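Local coordinates for sensor protein DivL (PDB 4Q20) that is a histidine-kinase-type sensor protein required for cell division and growth in Caulobacter crescentus, phosphorylating the cell-cycle regulator CtrA, at residues Glu125-Asp130 with Leu163-Leu168; Gly134-Ala139 with Gly175-Ser180; Glu231-Trp236 with Cys251-Thr256. All blocks are in the same frame, centred on the assembly; numbering follows the deposited sequence.

Contact 1: Glu125-Asp130 with Leu163-Leu168; sequences ERALKD and LVENAL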
ATOM      1  N   GLU A 125      17.652   9.497 -15.990  1.00111.53           N
ATOM      2  CA  GLU A 125      18.073   8.103 -15.974  1.00116.27           C
ATOM      3  C   GLU A 125      17.179   7.238 -15.058  1.00119.54           C
ATOM      4  O   GLU A 125      17.003   6.046 -15.362  1.00124.45           O
ATOM      5  CB  GLU A 125      19.566   7.946 -15.628  1.00122.37           C
ATOM      6  CG  GLU A 125      20.018   8.434 -14.261  1.00136.94           C
ATOM      7  CD  GLU A 125      21.520   8.441 -14.053  1.00171.21           C
ATOM      8  OE1 GLU A 125      22.146   7.362 -14.176  1.00172.68           O
ATOM      9  OE2 GLU A 125      22.072   9.525 -13.755  1.00168.66           O
ATOM     10  N   ARG A 126      16.617   7.816 -13.961  1.00109.32           N
ATOM     11  CA  ARG A 126      15.720   7.073 -13.063  1.00107.59           C
ATOM     12  C   ARG A 126      14.382   6.776 -13.757  1.00111.23           C
ATOM     13  O   ARG A 126      13.768   5.741 -13.494  1.00111.55           O
ATOM     14  CB  ARG A 126      15.460   7.827 -11.741  1.00102.61           C
ATOM     15  CG  ARG A 126      16.630   7.838 -10.750  1.00106.27           C
ATOM     16  CD  ARG A 126      16.267   8.465  -9.401  1.00100.33           C
ATOM     17  NE  ARG A 126      15.618   9.775  -9.517  1.00 94.58           N
ATOM     18  CZ  ARG A 126      16.222  10.961  -9.398  1.00105.44           C
ATOM     19  NH1 ARG A 126      17.523  11.032  -9.125  1.00 82.39           N
ATOM     20  NH2 ARG A 126      15.525  12.088  -9.529  1.00 89.31           N
ATOM     21  N   ALA A 127      13.937   7.679 -14.653  1.00107.19           N
ATOM     22  CA  ALA A 127      12.657   7.529 -15.354  1.00106.01           C
ATOM     23  C   ALA A 127      12.781   6.910 -16.760  1.00113.53           C
ATOM     24  O   ALA A 127      11.760   6.520 -17.326  1.00113.57           O
ATOM     25  CB  ALA A 127      11.969   8.873 -15.446  1.00102.00           C
ATOM     26  N   LEU A 128      14.010   6.821 -17.311  1.00113.08           N
ATOM     27  CA  LEU A 128      14.314   6.290 -18.638  1.00117.73           C
ATOM     28  C   LEU A 128      13.579   4.962 -18.967  1.00125.25           C
ATOM     29  O   LEU A 128      13.028   4.852 -20.064  1.00127.97           O
ATOM     30  CB  LEU A 128      15.830   6.088 -18.776  1.00121.58           C
ATOM     31  CG  LEU A 128      16.404   6.138 -20.189  1.00129.85           C
ATOM     32  CD1 LEU A 128      16.512   7.576 -20.690  1.00127.58           C
ATOM     33  CD2 LEU A 128      17.776   5.518 -20.226  1.00135.90           C
ATOM     34  N   LYS A 129      13.558   3.985 -18.034  1.00121.16           N
ATOM     35  CA  LYS A 129      12.894   2.695 -18.243  1.00125.13           C
ATOM     36  C   LYS A 129      11.366   2.842 -18.408  1.00128.63           C
ATOM     37  O   LYS A 129      10.806   2.259 -19.340  1.00132.37           O
ATOM     38  CB  LYS A 129      13.210   1.706 -17.106  1.00129.11           C
ATOM     39  CG  LYS A 129      14.488   0.907 -17.313  1.00141.35           C
ATOM     40  CD  LYS A 129      14.615  -0.199 -16.275  1.00152.15           C
ATOM     41  CE  LYS A 129      15.940  -0.923 -16.326  1.00168.52           C
ATOM     42  NZ  LYS A 129      15.990  -2.073 -15.372  1.00174.68           N
ATOM     43  N   ASP A 130      10.701   3.626 -17.526  1.00120.64           N
ATOM     44  CA  ASP A 130       9.247   3.868 -17.573  1.00118.74           C
ATOM     45  C   ASP A 130       8.839   4.705 -18.825  1.00121.18           C
ATOM     46  O   ASP A 130       7.690   4.642 -19.270  1.00120.39           O
ATOM     47  CB  ASP A 130       8.767   4.551 -16.272  1.00116.23           C
ATOM     48  CG  ASP A 130       8.932   3.719 -14.989  1.00134.80           C
ATOM     49  OD1 ASP A 130       8.750   2.474 -15.049  1.00139.22           O
ATOM     50  OD2 ASP A 130       9.187   4.318 -13.916  1.00139.66           O
ATOM     51  N   LEU A 163       7.264  15.152 -10.981  1.00 77.40           N
ATOM     52  CA  LEU A 163       6.926  15.896 -12.186  1.00 76.16           C
ATOM     53  C   LEU A 163       7.147  15.077 -13.465  1.00 83.52           C
ATOM     54  O   LEU A 163       6.307  15.145 -14.358  1.00 85.72           O
ATOM     55  CB  LEU A 163       7.705  17.221 -12.254  1.00 74.59           C
ATOM     56  CG  LEU A 163       7.312  18.289 -11.223  1.00 74.32           C
ATOM     57  CD1 LEU A 163       8.113  19.555 -11.417  1.00 74.21           C
ATOM     58  CD2 LEU A 163       5.809  18.571 -11.231  1.00 71.45           C
ATOM     59  N   VAL A 164       8.230  14.275 -13.537  1.00 80.99           N
ATOM     60  CA  VAL A 164       8.535  13.410 -14.694  1.00 82.53           C
ATOM     61  C   VAL A 164       7.509  12.255 -14.825  1.00 87.51           C
ATOM     62  O   VAL A 164       7.074  11.949 -15.945  1.00 88.86           O
ATOM     63  CB  VAL A 164       9.980  12.860 -14.616  1.00 86.60           C
ATOM     64  CG1 VAL A 164      10.241  11.807 -15.685  1.00 89.51           C
ATOM     65  CG2 VAL A 164      10.994  13.992 -14.719  1.00 85.11           C
ATOM     66  N   GLU A 165       7.133  11.613 -13.706  1.00 82.59           N
ATOM     67  CA  GLU A 165       6.188  10.502 -13.762  1.00 84.94           C
ATOM     68  C   GLU A 165       4.794  11.008 -14.081  1.00 89.67           C
ATOM     69  O   GLU A 165       4.067  10.339 -14.829  1.00 92.43           O
ATOM     70  CB  GLU A 165       6.207   9.656 -12.469  1.00 86.96           C
ATOM     71  CG  GLU A 165       7.416   8.732 -12.380  1.00 96.36           C
ATOM     72  CD  GLU A 165       7.569   7.620 -13.414  1.00119.40           C
ATOM     73  OE1 GLU A 165       6.613   7.366 -14.185  1.00108.29           O
ATOM     74  OE2 GLU A 165       8.652   6.986 -13.435  1.00110.92           O
ATOM     75  N   ASN A 166       4.446  12.215 -13.576  1.00 84.32           N
ATOM     76  CA  ASN A 166       3.181  12.889 -13.896  1.00 84.16           C
ATOM     77  C   ASN A 166       3.133  13.172 -15.405  1.00 91.43           C
ATOM     78  O   ASN A 166       2.109  12.892 -16.047  1.00 96.04           O
ATOM     79  CB  ASN A 166       3.022  14.183 -13.078  1.00 77.70           C
ATOM     80  CG  ASN A 166       1.904  15.083 -13.540  1.00 98.15           C
ATOM     81  OD1 ASN A 166       0.727  14.811 -13.294  1.00 91.95           O
ATOM     82  ND2 ASN A 166       2.256  16.169 -14.240  1.00 92.38           N
ATOM     83  N   ALA A 167       4.258  13.688 -15.966  1.00 84.61           N
ATOM     84  CA  ALA A 167       4.416  13.988 -17.389  1.00 85.65           C
ATOM     85  C   ALA A 167       4.305  12.716 -18.244  1.00 94.62           C
ATOM     86  O   ALA A 167       3.574  12.724 -19.226  1.00 97.38           O
ATOM     87  CB  ALA A 167       5.752  14.670 -17.634  1.00 85.22           C
ATOM     88  N   LEU A 168       4.978  11.610 -17.841  1.00 92.35           N
ATOM     89  CA  LEU A 168       4.950  10.343 -18.583  1.00 95.61           C
ATOM     90  C   LEU A 168       3.542   9.734 -18.665  1.00103.04           C
ATOM     91  O   LEU A 168       3.204   9.104 -19.672  1.00106.50           O
ATOM     92  CB  LEU A 168       5.918   9.325 -17.969  1.00 95.68           C
ATOM     93  CG  LEU A 168       7.411   9.564 -18.155  1.00 98.16           C
ATOM     94  CD1 LEU A 168       8.207   8.500 -17.399  1.00 98.57           C
ATOM     95  CD2 LEU A 168       7.800   9.617 -19.637  1.00 99.88           C
TER
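E165 OE2 lies 2.8 Å from D130 OD2, and R91 of helix 73-103 meets the same glutamate oxygen in a salt bridge. The two acidic side chains approach at about a right angle, with their carboxylate planes 66° apart, so an oxygen of one group faces an oxygen of the other while the flat surfaces do not stack. The glutamate reaches this position through a bend: chi2 of -64° turns the chain back, and E165 OE2 also lies 3.7 Å from D130 CB. D130 OD1 has its own partner, R83, in a second salt bridge; the ion pair between D130 OD2 and R91 is long and weak.

Next to the acid pair the helices meet through small and branched apolar side chains. A127 points its methyl at the partner helix, and its CB touches V164 CG1 at 3.4 Å. L168 CD1 comes within 4.1 Å of D130 CB and 4.3 Å of A127 CB. The short segment axes run nearly parallel, at 20° and 10.5 Å closest approach, a spacing that the alanine and valine bridge directly. V164 packs on L179 and L168 on V177 of strand 176-183.

Helices 116-133 and 153-170 form part of the helical layer of the GHKL ATPase-like domain, and the sequence LVENA around E165 matches the N box, a nucleotide-binding motif of that superfamily. K129 forms a salt bridge with E66 of the second subunit. At the O...O spacing of the acid pair one of the two acids probably holds a proton, and R83 and R91 would also ease the charge; through these arginines the ATPase-like domain is tied to helix 73-103 of the HisKA helical hairpin (helices 26-66 and 73-103).

Contact 2: Gly134-Ala139 with Gly175-Ser180; sequences GGVTLA and GRVTLS
Strands 137-141 and 176-183 form the parallel pair at one border of the mixed sheet of the GHKL ATPase-like domain; the chain between them includes helix 153-170, which packs on one face of that sheet. Before the first strand, G135 closes helix 116-133 in a Schellman motif, with V136 N reaching back to A131 O. Four backbone bonds then define the register. T137 N gives its hydrogen to G175 O at 3.1 Å, and V177 N to T137 O at 2.9 Å. A139 N continues the ladder to V177 O at 2.9 Å, and L179 N ends it at A139 O, 2.8 Å away. N-H...O angles of 165° or more throughout show nearly straight bonds. T137 and A139 are each bonded through both N and O, whereas L138 turns its carbonyl outward to Q124 NE2.

The two faces differ sharply. On the face of L138 and V177, L138 CD2 sits 3.7 Å from L179 CD1 and about as far from V177 CG1, its side chain running beside that of V177. V136 CG1 adds a further methyl contact with V177 CG2. Helices 116-133 and 153-170 cover this row, placing L138 on A127 and V177 on A167.

The face of T137, A139, R176 and T178 carries a different mixture. With chi1 at -177° and a bend at chi3, R176 leans across to strand 137-141: T137 CG2 lies over one face of the guanidinium, 3.9 Å above its plane, and R176 NE passes 3.8 Å from A139 CB. The sheet border is therefore amphipathic. Aliphatic side chains join it to the helices, and on the other face the methyls of T137 and A139 lie against the arginine side chain.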
ATOM      1  N   GLY A 134       6.461   3.361 -22.113  1.00126.78           N
ATOM      2  CA  GLY A 134       5.375   4.178 -22.641  1.00125.34           C
ATOM      3  C   GLY A 134       5.654   4.786 -24.007  1.00130.74           C
ATOM      4  O   GLY A 134       4.858   5.596 -24.488  1.00130.00           O
ATOM      5  N   GLY A 135       6.779   4.399 -24.625  1.00128.80           N
ATOM      6  CA  GLY A 135       7.217   4.866 -25.943  1.00129.93           C
ATOM      7  C   GLY A 135       7.424   6.365 -26.036  1.00127.13           C
ATOM      8  O   GLY A 135       7.140   6.967 -27.074  1.00128.19           O
ATOM      9  N   VAL A 136       7.921   6.972 -24.949  1.00117.13           N
ATOM     10  CA  VAL A 136       8.158   8.417 -24.810  1.00111.86           C
ATOM     11  C   VAL A 136       9.682   8.693 -24.761  1.00117.11           C
ATOM     12  O   VAL A 136      10.458   7.845 -24.313  1.00118.25           O
ATOM     13  CB  VAL A 136       7.405   8.988 -23.553  1.00108.90           C
ATOM     14  CG1 VAL A 136       7.654  10.480 -23.359  1.00103.82           C
ATOM     15  CG2 VAL A 136       5.904   8.717 -23.628  1.00109.21           C
ATOM     16  N   THR A 137      10.088   9.875 -25.250  1.00114.38           N
ATOM     17  CA  THR A 137      11.465  10.365 -25.281  1.00115.23           C
ATOM     18  C   THR A 137      11.671  11.349 -24.136  1.00116.05           C
ATOM     19  O   THR A 137      10.967  12.356 -24.069  1.00113.34           O
ATOM     20  CB  THR A 137      11.777  11.039 -26.655  1.00125.55           C
ATOM     21  OG1 THR A 137      11.411  10.162 -27.726  1.00130.92           O
ATOM     22  CG2 THR A 137      13.245  11.450 -26.802  1.00122.43           C
ATOM     23  N   LEU A 138      12.635  11.063 -23.250  1.00112.83           N
ATOM     24  CA  LEU A 138      13.026  11.942 -22.151  1.00108.96           C
ATOM     25  C   LEU A 138      14.209  12.785 -22.568  1.00114.59           C
ATOM     26  O   LEU A 138      15.277  12.244 -22.842  1.00118.79           O
ATOM     27  CB  LEU A 138      13.392  11.155 -20.890  1.00108.92           C
ATOM     28  CG  LEU A 138      12.297  10.841 -19.892  1.00112.36           C
ATOM     29  CD1 LEU A 138      12.810   9.879 -18.846  1.00113.88           C
ATOM     30  CD2 LEU A 138      11.771  12.102 -19.215  1.00112.03           C
ATOM     31  N   ALA A 139      14.037  14.099 -22.591  1.00108.66           N
ATOM     32  CA  ALA A 139      15.099  15.024 -22.966  1.00109.89           C
ATOM     33  C   ALA A 139      15.511  15.925 -21.800  1.00110.34           C
ATOM     34  O   ALA A 139      14.685  16.222 -20.931  1.00106.34           O
ATOM     35  CB  ALA A 139      14.652  15.878 -24.147  1.00111.28           C
ATOM     36  N   GLY A 175       5.473  10.667 -28.087  1.00120.24           N
ATOM     37  CA  GLY A 175       5.603  11.980 -27.467  1.00114.57           C
ATOM     38  C   GLY A 175       6.951  12.245 -26.828  1.00113.28           C
ATOM     39  O   GLY A 175       7.840  11.387 -26.845  1.00114.23           O
ATOM     40  N   ARG A 176       7.104  13.448 -26.258  1.00104.98           N
ATOM     41  CA  ARG A 176       8.331  13.902 -25.605  1.00102.24           C
ATOM     42  C   ARG A 176       8.047  14.587 -24.267  1.00100.01           C
ATOM     43  O   ARG A 176       7.080  15.349 -24.132  1.00 98.47           O
ATOM     44  CB  ARG A 176       9.097  14.867 -26.527  1.00105.25           C
ATOM     45  CG  ARG A 176      10.444  15.354 -25.990  1.00117.38           C
ATOM     46  CD  ARG A 176      11.034  16.416 -26.905  1.00134.32           C
ATOM     47  NE  ARG A 176      12.454  16.181 -27.175  1.00147.72           N
ATOM     48  CZ  ARG A 176      12.924  15.401 -28.147  1.00166.75           C
ATOM     49  NH1 ARG A 176      12.088  14.737 -28.941  1.00155.20           N
ATOM     50  NH2 ARG A 176      14.230  15.248 -28.308  1.00157.36           N
ATOM     51  N   VAL A 177       8.933  14.329 -23.293  1.00 93.18           N
ATOM     52  CA  VAL A 177       8.955  14.920 -21.954  1.00 87.93           C
ATOM     53  C   VAL A 177      10.332  15.586 -21.807  1.00 92.05           C
ATOM     54  O   VAL A 177      11.359  14.921 -21.946  1.00 93.48           O
ATOM     55  CB  VAL A 177       8.633  13.901 -20.823  1.00 89.58           C
ATOM     56  CG1 VAL A 177       8.864  14.508 -19.445  1.00 85.23           C
ATOM     57  CG2 VAL A 177       7.202  13.380 -20.943  1.00 89.79           C
ATOM     58  N   THR A 178      10.348  16.899 -21.568  1.00 87.41           N
ATOM     59  CA  THR A 178      11.597  17.644 -21.467  1.00 88.06           C
ATOM     60  C   THR A 178      11.822  18.185 -20.065  1.00 89.66           C
ATOM     61  O   THR A 178      10.916  18.771 -19.479  1.00 87.36           O
ATOM     62  CB  THR A 178      11.623  18.808 -22.500  1.00 95.82           C
ATOM     63  OG1 THR A 178      10.958  18.407 -23.710  1.00 98.01           O
ATOM     64  CG2 THR A 178      13.050  19.308 -22.791  1.00 90.44           C
ATOM     65  N   LEU A 179      13.051  18.013 -19.564  1.00 87.76           N
ATOM     66  CA  LEU A 179      13.558  18.506 -18.282  1.00 86.00           C
ATOM     67  C   LEU A 179      14.519  19.631 -18.556  1.00 91.37           C
ATOM     68  O   LEU A 179      15.602  19.375 -19.083  1.00 95.48           O
ATOM     69  CB  LEU A 179      14.302  17.390 -17.519  1.00 87.45           C
ATOM     70  CG  LEU A 179      13.504  16.314 -16.829  1.00 91.15           C
ATOM     71  CD1 LEU A 179      13.386  15.077 -17.715  1.00 94.74           C
ATOM     72  CD2 LEU A 179      14.218  15.886 -15.583  1.00 93.12           C
ATOM     73  N   SER A 180      14.154  20.862 -18.225  1.00 85.81           N
ATOM     74  CA  SER A 180      15.044  22.004 -18.470  1.00 87.97           C
ATOM     75  C   SER A 180      15.259  22.850 -17.202  1.00 90.83           C
ATOM     76  O   SER A 180      14.490  22.756 -16.240  1.00 88.69           O
ATOM     77  CB  SER A 180      14.510  22.882 -19.606  1.00 90.93           C
ATOM     78  OG  SER A 180      13.164  23.277 -19.391  1.00 90.33           O
TER

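Contact 3: Glu231-Trp236 with Cys251-Thr256; sequences ELHGGW and CHLPET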
ATOM      1  N   GLU A 231       7.948  24.997  -1.873  1.00 66.29           N
ATOM      2  CA  GLU A 231       7.582  26.102  -0.985  1.00 65.44           C
ATOM      3  C   GLU A 231       8.419  26.094   0.287  1.00 71.94           C
ATOM      4  O   GLU A 231       8.622  27.157   0.874  1.00 73.00           O
ATOM      5  CB  GLU A 231       6.098  26.100  -0.666  1.00 65.09           C
ATOM      6  CG  GLU A 231       5.298  26.541  -1.862  1.00 76.84           C
ATOM      7  CD  GLU A 231       3.848  26.903  -1.642  1.00102.56           C
ATOM      8  OE1 GLU A 231       3.319  26.632  -0.541  1.00 98.16           O
ATOM      9  OE2 GLU A 231       3.250  27.489  -2.575  1.00 98.87           O
ATOM     10  N   LEU A 232       8.937  24.915   0.688  1.00 70.50           N
ATOM     11  CA  LEU A 232       9.825  24.737   1.841  1.00 73.05           C
ATOM     12  C   LEU A 232      11.206  25.319   1.526  1.00 78.01           C
ATOM     13  O   LEU A 232      11.935  25.691   2.444  1.00 80.11           O
ATOM     14  CB  LEU A 232       9.931  23.240   2.145  1.00 73.95           C
ATOM     15  CG  LEU A 232       9.809  22.726   3.600  1.00 81.02           C
ATOM     16  CD1 LEU A 232       8.664  23.392   4.370  1.00 79.47           C
ATOM     17  CD2 LEU A 232       9.623  21.210   3.609  1.00 84.47           C
ATOM     18  N   HIS A 233      11.560  25.390   0.219  1.00 73.71           N
ATOM     19  CA  HIS A 233      12.810  25.959  -0.301  1.00 75.49           C
ATOM     20  C   HIS A 233      12.695  27.487  -0.533  1.00 80.92           C
ATOM     21  O   HIS A 233      13.604  28.084  -1.099  1.00 81.77           O
ATOM     22  CB  HIS A 233      13.184  25.273  -1.620  1.00 75.12           C
ATOM     23  CG  HIS A 233      13.831  23.930  -1.450  1.00 79.78           C
ATOM     24  ND1 HIS A 233      13.103  22.757  -1.570  1.00 79.73           N
ATOM     25  CD2 HIS A 233      15.127  23.615  -1.233  1.00 83.80           C
ATOM     26  CE1 HIS A 233      13.965  21.778  -1.379  1.00 80.51           C
ATOM     27  NE2 HIS A 233      15.194  22.247  -1.177  1.00 83.79           N
ATOM     28  N   GLY A 234      11.575  28.090  -0.117  1.00 76.46           N
ATOM     29  CA  GLY A 234      11.278  29.509  -0.310  1.00 76.31           C
ATOM     30  C   GLY A 234      10.784  29.829  -1.717  1.00 77.09           C
ATOM     31  O   GLY A 234      10.731  30.995  -2.117  1.00 76.86           O
ATOM     32  N   GLY A 235      10.416  28.799  -2.468  1.00 71.18           N
ATOM     33  CA  GLY A 235       9.941  28.945  -3.842  1.00 69.38           C
ATOM     34  C   GLY A 235       8.454  28.741  -4.040  1.00 70.08           C
ATOM     35  O   GLY A 235       7.676  28.757  -3.082  1.00 69.99           O
ATOM     36  N   TRP A 236       8.047  28.610  -5.302  1.00 65.29           N
ATOM     37  CA  TRP A 236       6.654  28.434  -5.726  1.00 62.94           C
ATOM     38  C   TRP A 236       6.607  27.662  -7.049  1.00 68.45           C
ATOM     39  O   TRP A 236       7.628  27.525  -7.719  1.00 65.43           O
ATOM     40  CB  TRP A 236       5.902  29.771  -5.817  1.00 61.93           C
ATOM     41  CG  TRP A 236       6.500  30.787  -6.747  1.00 63.89           C
ATOM     42  CD1 TRP A 236       7.568  31.595  -6.505  1.00 68.14           C
ATOM     43  CD2 TRP A 236       6.031  31.119  -8.061  1.00 63.58           C
ATOM     44  NE1 TRP A 236       7.828  32.376  -7.608  1.00 68.82           N
ATOM     45  CE2 TRP A 236       6.905  32.100  -8.579  1.00 68.90           C
ATOM     46  CE3 TRP A 236       4.988  30.633  -8.878  1.00 63.56           C
ATOM     47  CZ2 TRP A 236       6.738  32.652  -9.861  1.00 69.69           C
ATOM     48  CZ3 TRP A 236       4.836  31.163 -10.151  1.00 65.91           C
ATOM     49  CH2 TRP A 236       5.688  32.179 -10.626  1.00 68.26           C
ATOM     50  N   CYS A 251       9.226  25.084 -11.388  1.00 76.38           N
ATOM     51  CA  CYS A 251       9.638  25.279 -10.000  1.00 76.45           C
ATOM     52  C   CYS A 251      10.426  26.547  -9.982  1.00 78.19           C
ATOM     53  O   CYS A 251      11.456  26.627 -10.638  1.00 80.35           O
ATOM     54  CB  CYS A 251      10.466  24.110  -9.470  1.00 78.35           C
ATOM     55  SG  CYS A 251       9.638  22.507  -9.579  1.00 82.08           S
ATOM     56  N   HIS A 252       9.950  27.547  -9.288  1.00 70.93           N
ATOM     57  CA  HIS A 252      10.666  28.795  -9.202  1.00 71.09           C
ATOM     58  C   HIS A 252      11.402  28.794  -7.895  1.00 78.24           C
ATOM     59  O   HIS A 252      10.776  28.755  -6.829  1.00 77.34           O
ATOM     60  CB  HIS A 252       9.697  29.969  -9.324  1.00 70.67           C
ATOM     61  CG  HIS A 252       9.013  30.036 -10.647  1.00 72.99           C
ATOM     62  ND1 HIS A 252       9.425  30.928 -11.624  1.00 76.26           N
ATOM     63  CD2 HIS A 252       7.956  29.328 -11.110  1.00 73.10           C
ATOM     64  CE1 HIS A 252       8.615  30.734 -12.648  1.00 75.32           C
ATOM     65  NE2 HIS A 252       7.714  29.782 -12.391  1.00 74.07           N
ATOM     66  N   LEU A 253      12.737  28.750  -7.971  1.00 77.80           N
ATOM     67  CA  LEU A 253      13.602  28.722  -6.785  1.00 78.45           C
ATOM     68  C   LEU A 253      14.415  29.999  -6.719  1.00 80.57           C
ATOM     69  O   LEU A 253      15.225  30.217  -7.618  1.00 82.83           O
ATOM     70  CB  LEU A 253      14.519  27.488  -6.807  1.00 79.40           C
ATOM     71  CG  LEU A 253      13.828  26.121  -6.803  1.00 82.16           C
ATOM     72  CD1 LEU A 253      14.807  25.027  -7.175  1.00 83.44           C
ATOM     73  CD2 LEU A 253      13.154  25.834  -5.462  1.00 83.69           C
ATOM     74  N   PRO A 254      14.168  30.899  -5.740  1.00 74.70           N
ATOM     75  CA  PRO A 254      14.922  32.163  -5.706  1.00 78.69           C
ATOM     76  C   PRO A 254      16.387  31.977  -5.280  1.00 91.48           C
ATOM     77  O   PRO A 254      16.717  31.034  -4.560  1.00 93.02           O
ATOM     78  CB  PRO A 254      14.148  33.020  -4.694  1.00 79.64           C
ATOM     79  CG  PRO A 254      13.536  32.026  -3.769  1.00 80.99           C
ATOM     80  CD  PRO A 254      13.198  30.823  -4.630  1.00 73.67           C
ATOM     81  N   GLU A 255      17.255  32.899  -5.737  1.00 93.48           N
ATOM     82  CA  GLU A 255      18.682  32.961  -5.423  1.00 98.83           C
ATOM     83  C   GLU A 255      18.874  33.461  -3.995  1.00110.96           C
ATOM     84  O   GLU A 255      18.132  34.338  -3.538  1.00111.28           O
ATOM     85  CB  GLU A 255      19.433  33.900  -6.399  1.00103.36           C
ATOM     86  CG  GLU A 255      19.552  33.440  -7.848  1.00106.83           C
ATOM     87  CD  GLU A 255      20.251  34.419  -8.775  1.00127.65           C
ATOM     88  OE1 GLU A 255      20.275  35.633  -8.465  1.00112.95           O
ATOM     89  OE2 GLU A 255      20.794  33.967  -9.810  1.00123.46           O
ATOM     90  N   THR A 256      19.890  32.928  -3.306  1.00113.06           N
ATOM     91  CA  THR A 256      20.217  33.302  -1.936  1.00116.50           C
ATOM     92  C   THR A 256      21.525  34.103  -1.994  1.00128.78           C
ATOM     93  O   THR A 256      22.605  33.507  -2.082  1.00132.20           O
ATOM     94  CB  THR A 256      20.256  32.034  -1.065  1.00121.82           C
ATOM     95  OG1 THR A 256      19.112  31.215  -1.379  1.00115.01           O
ATOM     96  CG2 THR A 256      20.288  32.352   0.427  1.00122.70           C
TER
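H233 turns its CB toward L253 CD2 at 3.9 Å just after helix 222-232, while its ring nitrogens bond to L229 O and D152 N. G234, with phi of 79°, is the C' residue of the Schellman motif that ends the helix, and its carbonyl oxygen meets P254 CG at 3.4 Å. G235, without a side chain, brings its CA within 3.1 Å of H252 O. W236 then starts the outer strand as an antiparallel hydrogen-bonded pair with H252: W236 N donates to H252 O at 3.1 Å, and H252 N returns a bond to W236 O at 2.8 Å. A chi1 of 58°, with CG between backbone N and carbonyl carbon, lays the indole over the histidine. The W236 six-membered ring and the H252 ring form an offset stack, centroids 3.8 Å apart and planes at 2°. H252 CB lies over the indole five-membered ring, 3.7 Å from its centroid, as a CH-pi contact. The hydrogen bond between H252 ND1 and E187 OE1 limits the imidazole's rotation and so holds it flat against the indole at the sheet border.

In the fold
Contacts 1 and 2 adjoin, their centres 8 Å apart: A167 CB meets V177 CG1 at 3.6 Å, and L168 CD2 meets V136 CG1 at 3.8 Å, packing the helix pair on the strand pair. In sequence the two interleave, helix 116-133 preceding strand 137-141 and helix 153-170 preceding strand 176-183. Contact 3 follows later, its centre 23 Å from that of contact 1, yet L163 CD1, on helix 153-170, touches C251 SG at 3.8 Å. Contacts 2 and 3 take opposite borders of one five-stranded sheet, centres 25 Å apart. The nucleotide site would probably lie beside helix 153-170, through which contact 1 touches both others.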